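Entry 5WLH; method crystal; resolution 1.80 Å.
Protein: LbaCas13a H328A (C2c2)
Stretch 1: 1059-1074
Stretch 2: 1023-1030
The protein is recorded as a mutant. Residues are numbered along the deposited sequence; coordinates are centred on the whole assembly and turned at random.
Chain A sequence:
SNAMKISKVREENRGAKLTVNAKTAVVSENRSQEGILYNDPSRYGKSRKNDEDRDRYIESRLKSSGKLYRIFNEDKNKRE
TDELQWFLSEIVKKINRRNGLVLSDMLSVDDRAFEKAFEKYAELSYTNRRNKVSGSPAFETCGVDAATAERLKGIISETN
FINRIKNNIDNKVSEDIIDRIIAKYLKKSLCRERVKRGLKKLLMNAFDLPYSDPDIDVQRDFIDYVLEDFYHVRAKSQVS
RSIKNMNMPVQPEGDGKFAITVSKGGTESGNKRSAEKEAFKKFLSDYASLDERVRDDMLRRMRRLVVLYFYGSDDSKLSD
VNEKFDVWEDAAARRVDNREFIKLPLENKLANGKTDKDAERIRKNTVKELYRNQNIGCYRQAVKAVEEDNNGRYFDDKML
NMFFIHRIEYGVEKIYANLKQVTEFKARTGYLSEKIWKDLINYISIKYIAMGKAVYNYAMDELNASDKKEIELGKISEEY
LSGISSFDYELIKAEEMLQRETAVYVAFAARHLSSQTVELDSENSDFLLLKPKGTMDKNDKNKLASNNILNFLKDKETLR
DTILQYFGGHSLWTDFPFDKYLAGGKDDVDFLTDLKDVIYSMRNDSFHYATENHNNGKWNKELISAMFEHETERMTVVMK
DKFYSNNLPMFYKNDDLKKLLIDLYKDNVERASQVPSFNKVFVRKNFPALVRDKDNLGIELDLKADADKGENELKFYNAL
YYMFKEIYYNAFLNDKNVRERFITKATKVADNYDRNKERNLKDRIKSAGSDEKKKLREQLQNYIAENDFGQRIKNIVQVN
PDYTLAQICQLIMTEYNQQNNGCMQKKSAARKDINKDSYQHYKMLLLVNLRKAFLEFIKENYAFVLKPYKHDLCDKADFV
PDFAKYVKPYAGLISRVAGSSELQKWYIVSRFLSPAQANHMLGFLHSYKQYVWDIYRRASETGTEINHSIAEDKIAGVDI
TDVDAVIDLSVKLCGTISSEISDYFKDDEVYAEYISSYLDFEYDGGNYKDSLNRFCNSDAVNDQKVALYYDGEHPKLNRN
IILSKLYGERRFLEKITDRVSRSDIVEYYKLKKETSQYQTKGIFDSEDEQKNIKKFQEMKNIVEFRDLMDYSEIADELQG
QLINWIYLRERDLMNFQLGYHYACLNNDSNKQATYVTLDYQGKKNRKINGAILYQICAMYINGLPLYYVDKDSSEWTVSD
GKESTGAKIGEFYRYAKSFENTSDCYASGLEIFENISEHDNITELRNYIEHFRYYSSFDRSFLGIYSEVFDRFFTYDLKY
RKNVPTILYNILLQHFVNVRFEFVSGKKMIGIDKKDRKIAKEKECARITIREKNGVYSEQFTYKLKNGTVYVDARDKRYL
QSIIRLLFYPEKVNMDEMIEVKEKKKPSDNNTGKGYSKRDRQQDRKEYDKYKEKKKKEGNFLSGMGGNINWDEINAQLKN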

# COMPACT_ATOMS: atom_id res chain seq x y z
N ARG A 1059 7.73 16.58 -28.30
CA ARG A 1059 7.41 17.99 -28.18
C ARG A 1059 6.07 18.30 -28.83
O ARG A 1059 5.68 17.69 -29.83
CB ARG A 1059 8.51 18.84 -28.81
CG ARG A 1059 9.85 18.71 -28.13
CD ARG A 1059 10.77 19.82 -28.54
NE ARG A 1059 11.24 19.65 -29.91
CZ ARG A 1059 11.99 20.54 -30.55
NH1 ARG A 1059 12.37 21.66 -29.95
NH2 ARG A 1059 12.37 20.30 -31.80
N VAL A 1060 5.35 19.25 -28.24
CA VAL A 1060 4.16 19.78 -28.88
C VAL A 1060 4.54 20.35 -30.24
O VAL A 1060 5.58 21.01 -30.39
CB VAL A 1060 3.50 20.85 -27.99
CG1 VAL A 1060 2.21 21.38 -28.63
CG2 VAL A 1060 3.22 20.27 -26.60
N SER A 1061 3.71 20.08 -31.23
CA SER A 1061 3.97 20.43 -32.62
C SER A 1061 2.93 21.42 -33.12
O SER A 1061 1.88 21.62 -32.51
CB SER A 1061 3.96 19.19 -33.50
OG SER A 1061 2.65 18.65 -33.54
N ARG A 1062 3.23 22.01 -34.28
CA ARG A 1062 2.23 22.83 -34.96
C ARG A 1062 0.95 22.03 -35.21
O ARG A 1062 -0.16 22.51 -34.93
CB ARG A 1062 2.80 23.36 -36.28
CG ARG A 1062 1.82 24.20 -37.09
CD ARG A 1062 2.49 24.84 -38.30
NE ARG A 1062 3.30 26.00 -37.94
CZ ARG A 1062 2.80 27.21 -37.69
NH1 ARG A 1062 1.49 27.42 -37.75
NH2 ARG A 1062 3.61 28.21 -37.38
N SER A 1063 1.08 20.80 -35.71
CA SER A 1063 -0.10 20.02 -36.04
C SER A 1063 -0.93 19.70 -34.80
O SER A 1063 -2.16 19.57 -34.90
CB SER A 1063 0.29 18.73 -36.77
OG SER A 1063 1.04 17.87 -35.94
N ASP A 1064 -0.29 19.58 -33.64
CA ASP A 1064 -1.03 19.49 -32.38
C ASP A 1064 -1.87 20.73 -32.16
O ASP A 1064 -3.06 20.65 -31.81
CB ASP A 1064 -0.07 19.30 -31.21
CG ASP A 1064 0.59 17.93 -31.18
OD1 ASP A 1064 -0.03 16.96 -31.67
OD2 ASP A 1064 1.72 17.84 -30.67
N ILE A 1065 -1.26 21.91 -32.32
CA ILE A 1065 -1.96 23.17 -32.10
C ILE A 1065 -3.05 23.35 -33.14
O ILE A 1065 -4.14 23.85 -32.85
CB ILE A 1065 -0.95 24.32 -32.11
CG1 ILE A 1065 0.07 24.15 -30.98
CG2 ILE A 1065 -1.65 25.65 -31.99
CD1 ILE A 1065 1.36 24.88 -31.21
N VAL A 1066 -2.78 22.91 -34.37
CA VAL A 1066 -3.80 22.91 -35.41
C VAL A 1066 -4.99 22.05 -34.98
O VAL A 1066 -6.15 22.48 -35.03
CB VAL A 1066 -3.20 22.42 -36.74
CG1 VAL A 1066 -4.29 22.09 -37.75
CG2 VAL A 1066 -2.21 23.46 -37.27
N GLU A 1067 -4.71 20.81 -34.55
CA GLU A 1067 -5.78 19.91 -34.14
C GLU A 1067 -6.52 20.45 -32.92
O GLU A 1067 -7.75 20.33 -32.82
CB GLU A 1067 -5.20 18.52 -33.86
CG GLU A 1067 -6.22 17.45 -33.47
CD GLU A 1067 -7.11 17.00 -34.62
OE1 GLU A 1067 -6.95 17.51 -35.75
OE2 GLU A 1067 -7.97 16.11 -34.39
N TYR A 1068 -5.79 21.08 -31.99
CA TYR A 1068 -6.42 21.71 -30.83
C TYR A 1068 -7.45 22.75 -31.28
O TYR A 1068 -8.59 22.76 -30.80
CB TYR A 1068 -5.34 22.35 -29.95
CG TYR A 1068 -5.87 23.32 -28.91
CD1 TYR A 1068 -6.43 22.86 -27.74
CD2 TYR A 1068 -5.78 24.69 -29.10
CE1 TYR A 1068 -6.91 23.74 -26.78
CE2 TYR A 1068 -6.25 25.57 -28.16
CZ TYR A 1068 -6.82 25.09 -26.99
OH TYR A 1068 -7.30 25.96 -26.04
N TYR A 1069 -7.07 23.63 -32.20
CA TYR A 1069 -7.99 24.66 -32.67
C TYR A 1069 -9.15 24.07 -33.46
O TYR A 1069 -10.29 24.51 -33.31
CB TYR A 1069 -7.23 25.70 -33.50
CG TYR A 1069 -6.45 26.65 -32.64
CD1 TYR A 1069 -7.07 27.36 -31.62
CD2 TYR A 1069 -5.09 26.83 -32.84
CE1 TYR A 1069 -6.35 28.24 -30.83
CE2 TYR A 1069 -4.37 27.71 -32.04
CZ TYR A 1069 -5.01 28.40 -31.05
OH TYR A 1069 -4.29 29.27 -30.26
N LYS A 1070 -8.88 23.05 -34.28
CA LYS A 1070 -9.94 22.43 -35.06
C LYS A 1070 -10.99 21.79 -34.17
O LYS A 1070 -12.19 21.92 -34.41
CB LYS A 1070 -9.36 21.39 -36.03
CG LYS A 1070 -8.62 21.97 -37.23
CD LYS A 1070 -8.27 20.87 -38.23
CE LYS A 1070 -7.47 21.39 -39.41
NZ LYS A 1070 -8.31 22.10 -40.43
N LEU A 1071 -10.55 21.08 -33.12
CA LEU A 1071 -11.50 20.48 -32.19
C LEU A 1071 -12.16 21.53 -31.31
O LEU A 1071 -13.31 21.35 -30.89
CB LEU A 1071 -10.81 19.42 -31.34
CG LEU A 1071 -10.52 18.11 -32.06
CD1 LEU A 1071 -9.37 17.37 -31.39
CD2 LEU A 1071 -11.76 17.24 -32.10
N LYS A 1072 -11.43 22.60 -30.98
CA LYS A 1072 -12.04 23.75 -30.31
C LYS A 1072 -13.26 24.23 -31.09
O LYS A 1072 -14.36 24.32 -30.53
CB LYS A 1072 -10.99 24.87 -30.16
CG LYS A 1072 -11.33 26.05 -29.20
CD LYS A 1072 -12.59 26.87 -29.60
CE LYS A 1072 -12.46 27.55 -30.97
NZ LYS A 1072 -13.64 28.42 -31.26
N LYS A 1073 -13.07 24.53 -32.38
CA LYS A 1073 -14.17 24.98 -33.23
C LYS A 1073 -15.32 23.98 -33.22
O LYS A 1073 -16.47 24.34 -32.95
CB LYS A 1073 -13.68 25.20 -34.66
CG LYS A 1073 -13.52 26.66 -35.08
CD LYS A 1073 -13.08 26.80 -36.54
CE LYS A 1073 -11.63 26.35 -36.74
NZ LYS A 1073 -10.64 27.24 -36.06
N GLU A 1074 -15.02 22.71 -33.50
CA GLU A 1074 -16.06 21.70 -33.66
C GLU A 1074 -16.85 21.45 -32.38
O GLU A 1074 -17.95 20.89 -32.46
CB GLU A 1074 -15.44 20.39 -34.16
CG GLU A 1074 -16.43 19.45 -34.84
CD GLU A 1074 -16.72 19.83 -36.28
OE1 GLU A 1074 -17.18 18.95 -37.04
OE2 GLU A 1074 -16.48 21.00 -36.66
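Stretch 2, residues 1023-1030: DQKVALYY

A segment with little regular structure can pack on a helix when the helix offers side chains at successive turns and one of them also donates a hydrogen bond to the segment's backbone. In LbaCas13a H328A the helix runs from R1062 through E1074 and beyond, with S1061 at its N-cap position. Segment 1023-1030 is a strand at Q1024 and K1025; beyond them the backbone turns sharply, A1027 and L1028 both adopting positive phi, and a short Y1029 N to A1027 O hydrogen bond of 2.6 Å tightens the bend. The segment runs against the helix direction: Q1024 lies nearest Y1069, at a CA-CA distance of 7.6 Å, and V1026 nearest I1065, one turn earlier, at 6.8 Å. Farther along, Y1029 reaches V1060, before the helix begins, where V1060 CG1 lies 3.7 Å from Y1029 OH.

Y1069 makes the central contact. Its side chain points toward the segment, and its hydroxyl donates a very short hydrogen bond, Y1069 OH to V1026 O at 2.3 Å, which ties the bend directly to the helix. Q1024 meanwhile covers one face of the same ring, its CG 3.3 Å from the Y1069 ring centroid and nearly on the ring normal, a CH-pi contact. The Q1024 amide is held within its own segment by a hydrogen bond from Q1024 NE2 to K1025 O at 2.6 Å.

One turn back, I1065 supplies the apolar counterpart. Its CD1 approaches V1026 CG1 at 4.1 Å and the edge of the Y1029 ring, at CE2, at 3.8 Å, while I1065 CG2 meets L1028 CD1 at 3.8 Å. A single branched side chain thus serves three residues, which the bend gathers around it.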

# COMPACT_ATOMS: atom_id res chain seq x y z
N ASP A 1023 -8.17 32.08 -39.79
CA ASP A 1023 -7.76 33.29 -39.09
C ASP A 1023 -7.37 33.02 -37.64
O ASP A 1023 -7.31 33.96 -36.84
CB ASP A 1023 -8.86 34.35 -39.15
CG ASP A 1023 -10.24 33.76 -38.98
OD1 ASP A 1023 -10.50 33.11 -37.94
OD2 ASP A 1023 -11.08 33.95 -39.89
N GLN A 1024 -7.12 31.76 -37.28
CA GLN A 1024 -6.66 31.41 -35.95
C GLN A 1024 -5.14 31.38 -35.97
O GLN A 1024 -4.54 30.59 -36.71
CB GLN A 1024 -7.19 30.05 -35.50
CG GLN A 1024 -7.01 29.71 -34.02
CD GLN A 1024 -7.20 30.88 -33.08
OE1 GLN A 1024 -8.31 31.18 -32.66
NE2 GLN A 1024 -6.09 31.54 -32.71
N LYS A 1025 -4.53 32.22 -35.15
CA LYS A 1025 -3.09 32.20 -34.95
C LYS A 1025 -2.75 31.33 -33.74
O LYS A 1025 -3.57 31.12 -32.84
CB LYS A 1025 -2.55 33.61 -34.77
CG LYS A 1025 -2.97 34.55 -35.89
CD LYS A 1025 -1.91 35.60 -36.17
CE LYS A 1025 -1.40 36.22 -34.88
NZ LYS A 1025 -0.44 37.33 -35.17
N VAL A 1026 -1.51 30.83 -33.74
CA VAL A 1026 -1.06 29.90 -32.69
C VAL A 1026 -1.35 30.47 -31.31
O VAL A 1026 -2.05 29.86 -30.50
CB VAL A 1026 0.43 29.59 -32.87
CG1 VAL A 1026 1.00 28.92 -31.62
CG2 VAL A 1026 0.64 28.71 -34.11
N ALA A 1027 -0.83 31.67 -31.03
CA ALA A 1027 -1.01 32.36 -29.75
C ALA A 1027 -0.48 31.44 -28.65
O ALA A 1027 0.66 30.98 -28.76
CB ALA A 1027 -2.47 32.79 -29.60
N LEU A 1028 -1.26 31.16 -27.60
CA LEU A 1028 -0.94 30.18 -26.56
C LEU A 1028 0.25 30.57 -25.70
O LEU A 1028 0.11 30.72 -24.48
CB LEU A 1028 -0.71 28.80 -27.20
CG LEU A 1028 -1.97 28.12 -27.73
CD1 LEU A 1028 -1.65 26.80 -28.40
CD2 LEU A 1028 -2.98 27.94 -26.61
N TYR A 1029 1.43 30.72 -26.30
CA TYR A 1029 2.68 30.70 -25.55
C TYR A 1029 3.32 32.07 -25.37
O TYR A 1029 4.44 32.15 -24.84
CB TYR A 1029 3.66 29.75 -26.24
CG TYR A 1029 3.06 28.38 -26.47
CD1 TYR A 1029 2.78 27.53 -25.40
CD2 TYR A 1029 2.72 27.95 -27.75
CE1 TYR A 1029 2.22 26.28 -25.61
CE2 TYR A 1029 2.16 26.70 -27.96
CZ TYR A 1029 1.91 25.87 -26.89
OH TYR A 1029 1.35 24.63 -27.10
N TYR A 1030 2.66 33.15 -25.77
CA TYR A 1030 3.22 34.48 -25.67
C TYR A 1030 2.24 35.42 -24.98
O TYR A 1030 1.03 35.32 -25.19
CB TYR A 1030 3.61 35.04 -27.04
CG TYR A 1030 4.97 35.69 -27.05
CD1 TYR A 1030 6.12 34.93 -27.23
CD2 TYR A 1030 5.11 37.06 -26.86
CE1 TYR A 1030 7.37 35.52 -27.23
CE2 TYR A 1030 6.36 37.65 -26.85
CZ TYR A 1030 7.48 36.88 -27.04
OH TYR A 1030 8.72 37.47 -27.03